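PDB 2C1D: SOXA from Paracoccus denitrificans, which forms the dihaem subunit of the SoxAX cytochrome complex, which joins thiosulfate to a cysteine of the carrier protein SoxY at the start of sulfur oxidation. Local coordinates for the interface of chains A and B. Sequence-based numbering; all coordinates share one arbitrary frame. Chains: chain A, SOXA; chain B, SOXX.

Contact 1: the interface of chains A and B. Residues chain A 228, 230; chain B 106-107, 119.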
ATOM      1  N   ASP A 228       1.947   5.066   6.859  1.00 23.01           N
ATOM      2  CA  ASP A 228       3.205   5.475   6.258  1.00 23.73           C
ATOM      3  C   ASP A 228       3.105   6.734   5.393  1.00 23.95           C
ATOM      4  O   ASP A 228       4.103   7.195   4.878  1.00 23.84           O
ATOM      5  CB  ASP A 228       3.786   4.304   5.477  1.00 24.37           C
ATOM      6  CG  ASP A 228       4.298   3.198   6.395  1.00 24.84           C
ATOM      7  OD1 ASP A 228       4.451   3.432   7.620  1.00 27.63           O
ATOM      8  OD2 ASP A 228       4.575   2.085   5.972  1.00 26.84           O
ATOM      9  N   ARG A 230       2.401   9.292   7.022  1.00 25.33           N
ATOM     10  CA  ARG A 230       2.410  10.116   8.231  1.00 26.32           C
ATOM     11  C   ARG A 230       0.990  10.539   8.626  1.00 25.90           C
ATOM     12  O   ARG A 230       0.706  11.745   8.823  1.00 26.29           O
ATOM     13  CB  ARG A 230       3.319  11.337   8.101  1.00 26.73           C
ATOM     14  CG  ARG A 230       4.779  11.002   7.825  1.00 29.67           C
ATOM     15  CD  ARG A 230       5.662  12.214   7.597  1.00 32.16           C
ATOM     16  NE  ARG A 230       6.158  12.684   8.870  1.00 38.27           N
ATOM     17  CZ  ARG A 230       7.394  12.540   9.320  1.00 38.55           C
ATOM     18  NH1 ARG A 230       8.359  12.030   8.572  1.00 41.81           N
ATOM     19  NH2 ARG A 230       7.679  13.000  10.518  1.00 42.85           N
TER
ATOM     20  N   GLY B 106       4.130  11.350  13.524  1.00 28.83           N
ATOM     21  CA  GLY B 106       5.207  10.612  12.892  1.00 29.28           C
ATOM     22  C   GLY B 106       4.654   9.424  12.108  1.00 28.83           C
ATOM     23  O   GLY B 106       3.684   9.557  11.372  1.00 29.06           O
ATOM     24  N   PHE B 107       5.265   8.260  12.291  1.00 28.87           N
ATOM     25  CA  PHE B 107       4.824   7.027  11.660  1.00 28.65           C
ATOM     26  C   PHE B 107       4.145   6.100  12.659  1.00 28.18           C
ATOM     27  O   PHE B 107       4.029   4.894  12.423  1.00 28.13           O
ATOM     28  CB  PHE B 107       6.013   6.323  10.986  1.00 28.30           C
ATOM     29  CG  PHE B 107       6.629   7.126   9.874  1.00 28.70           C
ATOM     30  CD1 PHE B 107       7.748   7.913  10.104  1.00 28.25           C
ATOM     31  CD2 PHE B 107       6.069   7.123   8.609  1.00 31.70           C
ATOM     32  CE1 PHE B 107       8.314   8.675   9.074  1.00 30.08           C
ATOM     33  CE2 PHE B 107       6.619   7.889   7.582  1.00 30.97           C
ATOM     34  CZ  PHE B 107       7.733   8.663   7.809  1.00 29.94           C
ATOM     35  N   ILE B 119       8.350  18.476   8.412  1.00 25.68           N
ATOM     36  CA  ILE B 119       9.221  17.325   8.185  1.00 26.24           C
ATOM     37  C   ILE B 119      10.699  17.737   8.282  1.00 25.59           C
ATOM     38  O   ILE B 119      11.518  17.048   8.874  1.00 25.23           O
ATOM     39  CB  ILE B 119       8.892  16.641   6.821  1.00 26.98           C
ATOM     40  CG1 ILE B 119       7.434  16.123   6.828  1.00 27.83           C
ATOM     41  CG2 ILE B 119       9.940  15.526   6.507  1.00 26.09           C
ATOM     42  CD1 ILE B 119       6.894  15.811   5.433  1.00 29.90           C
TER
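A:Arg230 and B:Phe107 meet in the heterodimer interface between SoxA and SoxX, where packing of an aromatic ring against an arginine chain helps hold the two cytochrome subunits together. The arginine is well suited to this: its methylenes offer an apolar flank, while its guanidinium, probably charged, can lie against an aromatic edge. CG lies over one face of the ring, toward its CE2-CZ side, 3.6 Å from CE2 of B:Phe107. The chain then bends at chi3 (88°), which swings the guanidinium beyond the CE1-CZ edge, on the side of the ring that carries CG, with NH1 of A:Arg230 3.4 Å from CE1 of B:Phe107. The two planes are steeply inclined, 62° apart, and so do not stack. On one face of the guanidinium, toward its rim, lies CG1 of B:Ile119, a branched aliphatic that adds bulk without competing for its N-H groups. Cut back to an alanine, A:Arg230 would probably leave the CE2-CZ side of that phenylalanine face uncovered and the isoleucine without its flat neighbour. B:Gly106, with no side chain, lets its backbone come close, its carbonyl O 3.4 Å from CA of A:Arg230. The 3-10 helix 227-229 of chain A supplies A:Asp228, whose carboxylate plane is turned 68° from the ring and whose contact is made largely by backbone atoms: its carbonyl O lies at the ring edge, in plane, 3.8 Å from CE2 of B:Phe107.

Contact 2: the interface of chains A and B. Residues chain A 172, 178, 182-183, 187, 192; chain B 89-90.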
ATOM      1  N   ARG A 172      -5.997  11.942   0.023  1.00 26.79           N
ATOM      2  CA  ARG A 172      -4.565  12.103   0.181  1.00 27.16           C
ATOM      3  C   ARG A 172      -4.305  12.320   1.648  1.00 27.13           C
ATOM      4  O   ARG A 172      -4.484  13.425   2.157  1.00 28.46           O
ATOM      5  CB  ARG A 172      -4.057  13.263  -0.657  1.00 27.79           C
ATOM      6  CG  ARG A 172      -4.212  13.000  -2.150  1.00 28.55           C
ATOM      7  CD  ARG A 172      -3.754  14.112  -3.022  1.00 30.02           C
ATOM      8  NE  ARG A 172      -2.305  14.234  -2.946  1.00 31.69           N
ATOM      9  CZ  ARG A 172      -1.551  14.823  -3.833  1.00 31.82           C
ATOM     10  NH1 ARG A 172      -2.082  15.368  -4.937  1.00 32.24           N
ATOM     11  NH2 ARG A 172      -0.240  14.859  -3.631  1.00 31.45           N
ATOM     12  N   MET A 178      -0.721  11.826   0.599  1.00 25.07           N
ATOM     13  CA  MET A 178      -0.638  10.770  -0.396  1.00 25.16           C
ATOM     14  C   MET A 178      -1.810   9.798  -0.306  1.00 25.19           C
ATOM     15  O   MET A 178      -2.209   9.340   0.775  1.00 25.94           O
ATOM     16  CB  MET A 178       0.686  10.017  -0.249  1.00 25.74           C
ATOM     17  CG  MET A 178       1.900  10.809  -0.653  1.00 26.17           C
ATOM     18  SD  MET A 178       3.485   9.992  -0.290  1.00 25.83           S
ATOM     19  CE  MET A 178       4.592  11.359  -0.861  1.00 26.66           C
ATOM     20  N   ASN A 182      -2.030   7.888  -5.759  1.00 25.89           N
ATOM     21  CA  ASN A 182      -0.774   8.567  -6.066  1.00 25.96           C
ATOM     22  C   ASN A 182       0.360   7.575  -6.335  1.00 25.68           C
ATOM     23  O   ASN A 182       1.154   7.783  -7.223  1.00 26.06           O
ATOM     24  CB  ASN A 182      -0.322   9.496  -4.924  1.00 26.56           C
ATOM     25  CG  ASN A 182      -1.100  10.785  -4.878  1.00 27.83           C
ATOM     26  OD1 ASN A 182      -1.373  11.405  -5.916  1.00 37.77           O
ATOM     27  ND2 ASN A 182      -1.500  11.176  -3.705  1.00 22.43           N
ATOM     28  N   CYS A 183       0.457   6.526  -5.522  1.00 25.36           N
ATOM     29  CA  CYS A 183       1.496   5.526  -5.685  1.00 25.46           C
ATOM     30  C   CYS A 183       1.142   4.401  -6.661  1.00 25.51           C
ATOM     31  O   CYS A 183       1.904   4.138  -7.603  1.00 26.13           O
ATOM     32  CB  CYS A 183       1.862   4.953  -4.330  1.00 25.83           C
ATOM     33  SG  CYS A 183       2.661   6.205  -3.315  1.00 27.73           S
ATOM     34  N   ASN A 187       1.844   5.968 -10.373  1.00 29.47           N
ATOM     35  CA  ASN A 187       3.251   5.601 -10.405  1.00 28.49           C
ATOM     36  C   ASN A 187       3.568   4.102 -10.491  1.00 27.61           C
ATOM     37  O   ASN A 187       4.702   3.707 -10.248  1.00 26.75           O
ATOM     38  CB  ASN A 187       3.989   6.234  -9.222  1.00 27.89           C
ATOM     39  CG  ASN A 187       4.237   7.704  -9.418  1.00 29.47           C
ATOM     40  OD1 ASN A 187       5.074   8.093 -10.237  1.00 28.71           O
ATOM     41  ND2 ASN A 187       3.487   8.535  -8.704  1.00 27.57           N
ATOM     42  N   ILE A 192      10.046   3.485  -6.214  1.00 26.37           N
ATOM     43  CA  ILE A 192      10.104   4.339  -5.052  1.00 26.55           C
ATOM     44  C   ILE A 192      11.142   3.731  -4.126  1.00 26.13           C
ATOM     45  O   ILE A 192      10.938   2.666  -3.535  1.00 25.69           O
ATOM     46  CB  ILE A 192       8.668   4.562  -4.431  1.00 26.63           C
ATOM     47  CG1 ILE A 192       8.663   5.737  -3.456  1.00 27.34           C
ATOM     48  CG2 ILE A 192       8.104   3.311  -3.765  1.00 28.37           C
ATOM     49  CD1 ILE A 192       7.331   6.472  -3.474  1.00 27.80           C
TER
ATOM     50  N   THR B  89       0.982  18.303  -6.894  1.00 33.78           N
ATOM     51  CA  THR B  89       2.132  17.431  -7.065  1.00 32.48           C
ATOM     52  C   THR B  89       2.229  16.350  -5.988  1.00 31.74           C
ATOM     53  O   THR B  89       1.792  16.529  -4.852  1.00 30.87           O
ATOM     54  CB  THR B  89       3.442  18.226  -7.132  1.00 31.65           C
ATOM     55  OG1 THR B  89       4.545  17.331  -7.337  1.00 31.82           O
ATOM     56  CG2 THR B  89       3.766  18.935  -5.815  1.00 31.54           C
ATOM     57  N   PHE B  90       2.815  15.223  -6.384  1.00 30.63           N
ATOM     58  CA  PHE B  90       3.026  14.069  -5.505  1.00 29.79           C
ATOM     59  C   PHE B  90       4.130  14.416  -4.503  1.00 28.89           C
ATOM     60  O   PHE B  90       4.166  13.877  -3.407  1.00 29.13           O
ATOM     61  CB  PHE B  90       3.376  12.846  -6.388  1.00 29.92           C
ATOM     62  CG  PHE B  90       3.697  11.573  -5.644  1.00 29.40           C
ATOM     63  CD1 PHE B  90       2.938  11.140  -4.551  1.00 30.53           C
ATOM     64  CD2 PHE B  90       4.747  10.777  -6.079  1.00 30.10           C
ATOM     65  CE1 PHE B  90       3.251   9.929  -3.898  1.00 30.78           C
ATOM     66  CE2 PHE B  90       5.080   9.577  -5.407  1.00 32.57           C
ATOM     67  CZ  PHE B  90       4.308   9.153  -4.328  1.00 29.26           C
TER
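A loop of chain B carrying B:Thr89 and B:Phe90 meets the short helix 180-184 of chain A, the loops on either side of it and the end of strand 191-192. B:Phe90 is the wedge. Its CG stands anti to the backbone N (chi1 177°), which directs the ring into chain A. A large, rigid hydrocarbon suits the mixed lining of sulfur, methylene and amide groups there. A:Met178 crosses it at about a right angle; its extended chain passes the CE1 edge with CG and SD and brings CE over the face, 3.6 Å from CE1 of B:Phe90. From the helix, CB of A:Asn182 packs against CD1 of B:Phe90 at 3.7 Å, while SG of A:Cys183 stands at the far rim, 3.5 Å from CZ of B:Phe90. ND2 of A:Asn187 lies under the opposite face from CE of A:Met178, 3.7 Å from CD2 of B:Phe90, the amide tilted 30° from the ring. ND2 also donates to the backbone O of A:Asn182, 2.9 Å away and nearly along the C=O axis, which fixes the amide. Beside the wedge, NH2 of A:Arg172 donates to the carbonyl O of B:Thr89 at 2.9 Å; the acceptor lies in the guanidinium plane, the donor above the carbonyl plane. A:Cys183 belongs to the CXXCH motif of the active-site haem, ligated by A:His184 and A:Cys225, so the wedge seats SoxX beside that haem's attachment site, perhaps aiding electron transfer between subunits.

Contact 3: the interface of chains A and B. Residues chain A 175-176, 178, 230; chain B 92, 100, 119.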
ATOM      1  N   GLN A 175       0.651  13.787   6.712  1.00 25.88           N
ATOM      2  CA  GLN A 175       1.521  14.932   6.495  1.00 26.59           C
ATOM      3  C   GLN A 175       2.144  14.853   5.099  1.00 26.73           C
ATOM      4  O   GLN A 175       2.373  15.873   4.475  1.00 27.17           O
ATOM      5  CB  GLN A 175       2.585  15.047   7.596  1.00 26.44           C
ATOM      6  CG  GLN A 175       3.451  16.300   7.472  1.00 26.25           C
ATOM      7  CD  GLN A 175       4.295  16.561   8.696  1.00 25.64           C
ATOM      8  OE1 GLN A 175       4.696  15.624   9.377  1.00 26.09           O
ATOM      9  NE2 GLN A 175       4.527  17.845   9.010  1.00 24.75           N
ATOM     10  N   LEU A 176       2.332  13.631   4.586  1.00 26.48           N
ATOM     11  CA  LEU A 176       2.844  13.422   3.237  1.00 26.60           C
ATOM     12  C   LEU A 176       1.840  13.657   2.104  1.00 26.12           C
ATOM     13  O   LEU A 176       2.256  13.740   0.950  1.00 26.63           O
ATOM     14  CB  LEU A 176       3.452  12.009   3.104  1.00 26.50           C
ATOM     15  CG  LEU A 176       4.727  11.767   3.906  1.00 26.10           C
ATOM     16  CD1 LEU A 176       5.275  10.303   3.795  1.00 25.24           C
ATOM     17  CD2 LEU A 176       5.794  12.773   3.511  1.00 28.63           C
ATOM     18  N   MET A 178      -0.721  11.826   0.599  1.00 25.07           N
ATOM     19  CA  MET A 178      -0.638  10.770  -0.396  1.00 25.16           C
ATOM     20  C   MET A 178      -1.810   9.798  -0.306  1.00 25.19           C
ATOM     21  O   MET A 178      -2.209   9.340   0.775  1.00 25.94           O
ATOM     22  CB  MET A 178       0.686  10.017  -0.249  1.00 25.74           C
ATOM     23  CG  MET A 178       1.900  10.809  -0.653  1.00 26.17           C
ATOM     24  SD  MET A 178       3.485   9.992  -0.290  1.00 25.83           S
ATOM     25  CE  MET A 178       4.592  11.359  -0.861  1.00 26.66           C
ATOM     26  N   ARG A 230       2.401   9.292   7.022  1.00 25.33           N
ATOM     27  CA  ARG A 230       2.410  10.116   8.231  1.00 26.32           C
ATOM     28  C   ARG A 230       0.990  10.539   8.626  1.00 25.90           C
ATOM     29  O   ARG A 230       0.706  11.745   8.823  1.00 26.29           O
ATOM     30  CB  ARG A 230       3.319  11.337   8.101  1.00 26.73           C
ATOM     31  CG  ARG A 230       4.779  11.002   7.825  1.00 29.67           C
ATOM     32  CD  ARG A 230       5.662  12.214   7.597  1.00 32.16           C
ATOM     33  NE  ARG A 230       6.158  12.684   8.870  1.00 38.27           N
ATOM     34  CZ  ARG A 230       7.394  12.540   9.320  1.00 38.55           C
ATOM     35  NH1 ARG A 230       8.359  12.030   8.572  1.00 41.81           N
ATOM     36  NH2 ARG A 230       7.679  13.000  10.518  1.00 42.85           N
TER
ATOM     37  N   PRO B  92       5.779  15.827  -1.523  1.00 26.70           N
ATOM     38  CA  PRO B  92       5.227  16.355  -0.281  1.00 26.36           C
ATOM     39  C   PRO B  92       5.916  17.675   0.089  1.00 25.85           C
ATOM     40  O   PRO B  92       6.982  17.978  -0.425  1.00 26.26           O
ATOM     41  CB  PRO B  92       5.528  15.246   0.731  1.00 26.56           C
ATOM     42  CG  PRO B  92       6.844  14.622   0.209  1.00 27.24           C
ATOM     43  CD  PRO B  92       6.724  14.715  -1.294  1.00 26.34           C
ATOM     44  N   PHE B 100      -4.034  18.959   6.886  1.00 29.89           N
ATOM     45  CA  PHE B 100      -3.946  17.551   6.466  1.00 29.06           C
ATOM     46  C   PHE B 100      -5.217  16.791   6.772  1.00 28.59           C
ATOM     47  O   PHE B 100      -6.045  17.201   7.612  1.00 26.77           O
ATOM     48  CB  PHE B 100      -2.769  16.857   7.166  1.00 28.64           C
ATOM     49  CG  PHE B 100      -1.474  17.543   6.959  1.00 28.34           C
ATOM     50  CD1 PHE B 100      -0.717  17.983   8.046  1.00 27.86           C
ATOM     51  CD2 PHE B 100      -0.992  17.751   5.682  1.00 26.51           C
ATOM     52  CE1 PHE B 100       0.487  18.632   7.855  1.00 26.00           C
ATOM     53  CE2 PHE B 100       0.210  18.395   5.477  1.00 28.13           C
ATOM     54  CZ  PHE B 100       0.947  18.859   6.557  1.00 27.30           C
ATOM     55  N   ILE B 119       8.350  18.476   8.412  1.00 25.68           N
ATOM     56  CA  ILE B 119       9.221  17.325   8.185  1.00 26.24           C
ATOM     57  C   ILE B 119      10.699  17.737   8.282  1.00 25.59           C
ATOM     58  O   ILE B 119      11.518  17.048   8.874  1.00 25.23           O
ATOM     59  CB  ILE B 119       8.892  16.641   6.821  1.00 26.98           C
ATOM     60  CG1 ILE B 119       7.434  16.123   6.828  1.00 27.83           C
ATOM     61  CG2 ILE B 119       9.940  15.526   6.507  1.00 26.09           C
ATOM     62  CD1 ILE B 119       6.894  15.811   5.433  1.00 29.90           C
TER
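A:Gln175 packs closely against B:Phe100 on one side and B:Ile119 on the other, and this is the tight part of the contact. CA of A:Gln175 stands over the centre of the phenylalanine ring, 3.7 Å from its centroid, in a CH-pi contact. A chi1 of -175° throws the glutamine chain away from its own N and across the ring, placing CG 3.7 Å from CZ of B:Phe100. A flat aromatic face suits this place because it can cover backbone and methylene together. Were a serine to stand in for B:Phe100, the backbone and CG of A:Gln175 would probably lose their cover and the side chain could turn more freely. Farther out, the amide carbon CD of A:Gln175 meets CG1 of B:Ile119 at 3.7 Å as the two chains run antiparallel past one another. OE1 receives a weak hydrogen bond from NE of A:Arg230, which may help orient the amide. A:Leu176 fills the next place with a branched end: its CD2 touches CB of B:Pro92 at 3.7 Å and CD1 of B:Ile119 at 3.8 Å. The rigid proline ring lies alongside the leucine with the same heading. Looser packing begins at A:Met178, whose CE approaches CD of B:Pro92 at 4.0 Å. All are loop residues: A:Gln175, A:Leu176 and A:Met178 lie between helix 159-170 and helix 180-184, A:Arg230 just after 3-10 helix 227-229, and the chain B residues between 3-10 helix 82-84 and helix 122-133.

Contact 4: the interface of chains A and B. Residues chain A 171-174, 232, 234; chain B 101-102.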
ATOM      1  N   THR A 171      -8.243   9.616  -1.362  1.00 27.65           N
ATOM      2  CA  THR A 171      -8.000  10.652  -0.336  1.00 27.75           C
ATOM      3  C   THR A 171      -6.533  10.727  -0.010  1.00 27.39           C
ATOM      4  O   THR A 171      -5.882   9.705   0.213  1.00 27.00           O
ATOM      5  CB  THR A 171      -8.823  10.370   0.924  1.00 28.50           C
ATOM      6  OG1 THR A 171     -10.202  10.537   0.621  1.00 28.53           O
ATOM      7  CG2 THR A 171      -8.573  11.439   2.033  1.00 29.78           C
ATOM      8  N   ARG A 172      -5.997  11.942   0.023  1.00 26.79           N
ATOM      9  CA  ARG A 172      -4.565  12.103   0.181  1.00 27.16           C
ATOM     10  C   ARG A 172      -4.305  12.320   1.648  1.00 27.13           C
ATOM     11  O   ARG A 172      -4.484  13.425   2.157  1.00 28.46           O
ATOM     12  CB  ARG A 172      -4.057  13.263  -0.657  1.00 27.79           C
ATOM     13  CG  ARG A 172      -4.212  13.000  -2.150  1.00 28.55           C
ATOM     14  CD  ARG A 172      -3.754  14.112  -3.022  1.00 30.02           C
ATOM     15  NE  ARG A 172      -2.305  14.234  -2.946  1.00 31.69           N
ATOM     16  CZ  ARG A 172      -1.551  14.823  -3.833  1.00 31.82           C
ATOM     17  NH1 ARG A 172      -2.082  15.368  -4.937  1.00 32.24           N
ATOM     18  NH2 ARG A 172      -0.240  14.859  -3.631  1.00 31.45           N
ATOM     19  N   TYR A 173      -3.957  11.237   2.330  1.00 25.92           N
ATOM     20  CA  TYR A 173      -3.770  11.237   3.769  1.00 25.10           C
ATOM     21  C   TYR A 173      -2.411  11.742   4.279  1.00 25.28           C
ATOM     22  O   TYR A 173      -1.391  11.744   3.573  1.00 24.65           O
ATOM     23  CB  TYR A 173      -3.999   9.832   4.306  1.00 24.38           C
ATOM     24  CG  TYR A 173      -5.430   9.336   4.155  1.00 24.73           C
ATOM     25  CD1 TYR A 173      -5.752   8.288   3.279  1.00 25.66           C
ATOM     26  CD2 TYR A 173      -6.465   9.906   4.894  1.00 27.23           C
ATOM     27  CE1 TYR A 173      -7.047   7.831   3.162  1.00 24.08           C
ATOM     28  CE2 TYR A 173      -7.771   9.462   4.772  1.00 27.19           C
ATOM     29  CZ  TYR A 173      -8.064   8.438   3.899  1.00 26.46           C
ATOM     30  OH  TYR A 173      -9.377   8.008   3.810  1.00 25.34           O
ATOM     31  N   GLY A 174      -2.423  12.138   5.546  1.00 25.04           N
ATOM     32  CA  GLY A 174      -1.207  12.315   6.308  1.00 25.71           C
ATOM     33  C   GLY A 174      -0.466  13.595   6.004  1.00 26.27           C
ATOM     34  O   GLY A 174      -0.886  14.388   5.133  1.00 26.81           O
ATOM     35  N   GLU A 232      -2.842   9.282  10.877  1.00 25.63           N
ATOM     36  CA  GLU A 232      -3.614   8.455  11.775  1.00 25.83           C
ATOM     37  C   GLU A 232      -4.242   7.386  10.911  1.00 24.97           C
ATOM     38  O   GLU A 232      -4.982   7.688   9.974  1.00 24.35           O
ATOM     39  CB  GLU A 232      -4.715   9.280  12.452  1.00 25.86           C
ATOM     40  CG  GLU A 232      -5.475   8.500  13.517  1.00 27.66           C
ATOM     41  CD  GLU A 232      -6.739   9.204  14.021  1.00 29.68           C
ATOM     42  OE1 GLU A 232      -7.534   8.495  14.668  1.00 29.32           O
ATOM     43  OE2 GLU A 232      -6.951  10.427  13.750  1.00 28.24           O
ATOM     44  N   PHE A 234      -6.298   3.536  10.183  1.00 26.46           N
ATOM     45  CA  PHE A 234      -7.551   2.912  10.544  1.00 27.52           C
ATOM     46  C   PHE A 234      -7.255   1.562  11.167  1.00 27.44           C
ATOM     47  O   PHE A 234      -6.196   0.969  10.951  1.00 27.27           O
ATOM     48  CB  PHE A 234      -8.460   2.708   9.333  1.00 27.11           C
ATOM     49  CG  PHE A 234      -8.792   3.953   8.570  1.00 28.57           C
ATOM     50  CD1 PHE A 234      -7.895   4.502   7.673  1.00 29.01           C
ATOM     51  CD2 PHE A 234     -10.047   4.540   8.698  1.00 30.74           C
ATOM     52  CE1 PHE A 234      -8.218   5.655   6.930  1.00 30.46           C
ATOM     53  CE2 PHE A 234     -10.373   5.665   7.961  1.00 29.43           C
ATOM     54  CZ  PHE A 234      -9.461   6.217   7.074  1.00 30.33           C
TER
ATOM     55  N   VAL B 101      -5.371  15.671   6.071  1.00 27.50           N
ATOM     56  CA  VAL B 101      -6.433  14.741   6.327  1.00 26.70           C
ATOM     57  C   VAL B 101      -5.880  13.581   7.170  1.00 27.03           C
ATOM     58  O   VAL B 101      -4.909  12.911   6.774  1.00 27.05           O
ATOM     59  CB  VAL B 101      -7.057  14.215   5.020  1.00 26.23           C
ATOM     60  CG1 VAL B 101      -8.302  13.433   5.320  1.00 25.38           C
ATOM     61  CG2 VAL B 101      -7.357  15.369   4.049  1.00 27.53           C
ATOM     62  N   ARG B 102      -6.476  13.378   8.338  1.00 26.53           N
ATOM     63  CA  ARG B 102      -6.000  12.411   9.322  1.00 26.36           C
ATOM     64  C   ARG B 102      -4.536  12.637   9.649  1.00 26.74           C
ATOM     65  O   ARG B 102      -3.691  11.757   9.431  1.00 27.06           O
ATOM     66  CB  ARG B 102      -6.222  10.987   8.826  1.00 26.92           C
ATOM     67  CG  ARG B 102      -7.688  10.622   8.590  1.00 26.92           C
ATOM     68  CD  ARG B 102      -7.909   9.136   8.342  1.00 27.01           C
ATOM     69  NE  ARG B 102      -7.715   8.282   9.528  1.00 26.23           N
ATOM     70  CZ  ARG B 102      -8.664   7.922  10.386  1.00 27.99           C
ATOM     71  NH1 ARG B 102      -8.360   7.151  11.408  1.00 30.47           N
ATOM     72  NH2 ARG B 102      -9.913   8.306  10.239  1.00 31.81           N
TER
HETATM   73  O   HOH W   1      -3.294  14.984   4.148  1.00 24.83           O
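B:Arg102 and A:Glu232 lie in a polar heterodimer interface in which loop backbones of SoxX and SoxA pair and an arginine of SoxX is held by several chain A groups, which helps join the subunits. N of A:Glu232 donates to the carbonyl O of B:Arg102 at 3.0 Å. NE of the arginine returns a bond to the carbonyl O of A:Glu232 at 2.8 Å; that acceptor is in the guanidinium plane, while NE itself stands above the carbonyl plane. A turn at chi3 (71°) lays the guanidinium flat on A:Phe234, whose apolar ring gives it a face to stack on, the planes 19° apart and CZ 3.9 Å from the ring centroid, a cation-pi contact. On the opposite face, toward its rim, lies OE2 of A:Glu232, while OE1 is 3.6 Å from NH1 of B:Arg102 in a long salt bridge, the acid supplying a countercharge. The arginine CD also packs against CE2 of A:Tyr173 at 3.6 Å. Alongside, N of A:Gly174 bonds the carbonyl O of B:Val101 at 2.9 Å, while a water links N of B:Val101 to the carbonyl oxygens of A:Arg172 and A:Gly174. The branched B:Val101 places CG1 near CG2 of A:Thr171. With much main-chain bonding, the site helps fix the SoxA and SoxX loops relative to each other.

The four contacts belong to one SoxA-SoxX interface. Measured between the centres of their C-alpha atoms, contacts 1 and 3 are about 7 Å apart and share A:Arg230 and B:Ile119, while contacts 3 and 4 lie about 9 Å apart. Contact 2 stands farther off, about 15 Å from contact 1, 11 Å from contact 3 and 13 Å from contact 4, yet it shares A:Met178 with contact 3 and A:Arg172 with contact 4. The segment from A:Thr171 to A:Met178 therefore ties the haem-side wedge to the polar and apolar patches, which probably helps the heterodimer keep one docking geometry.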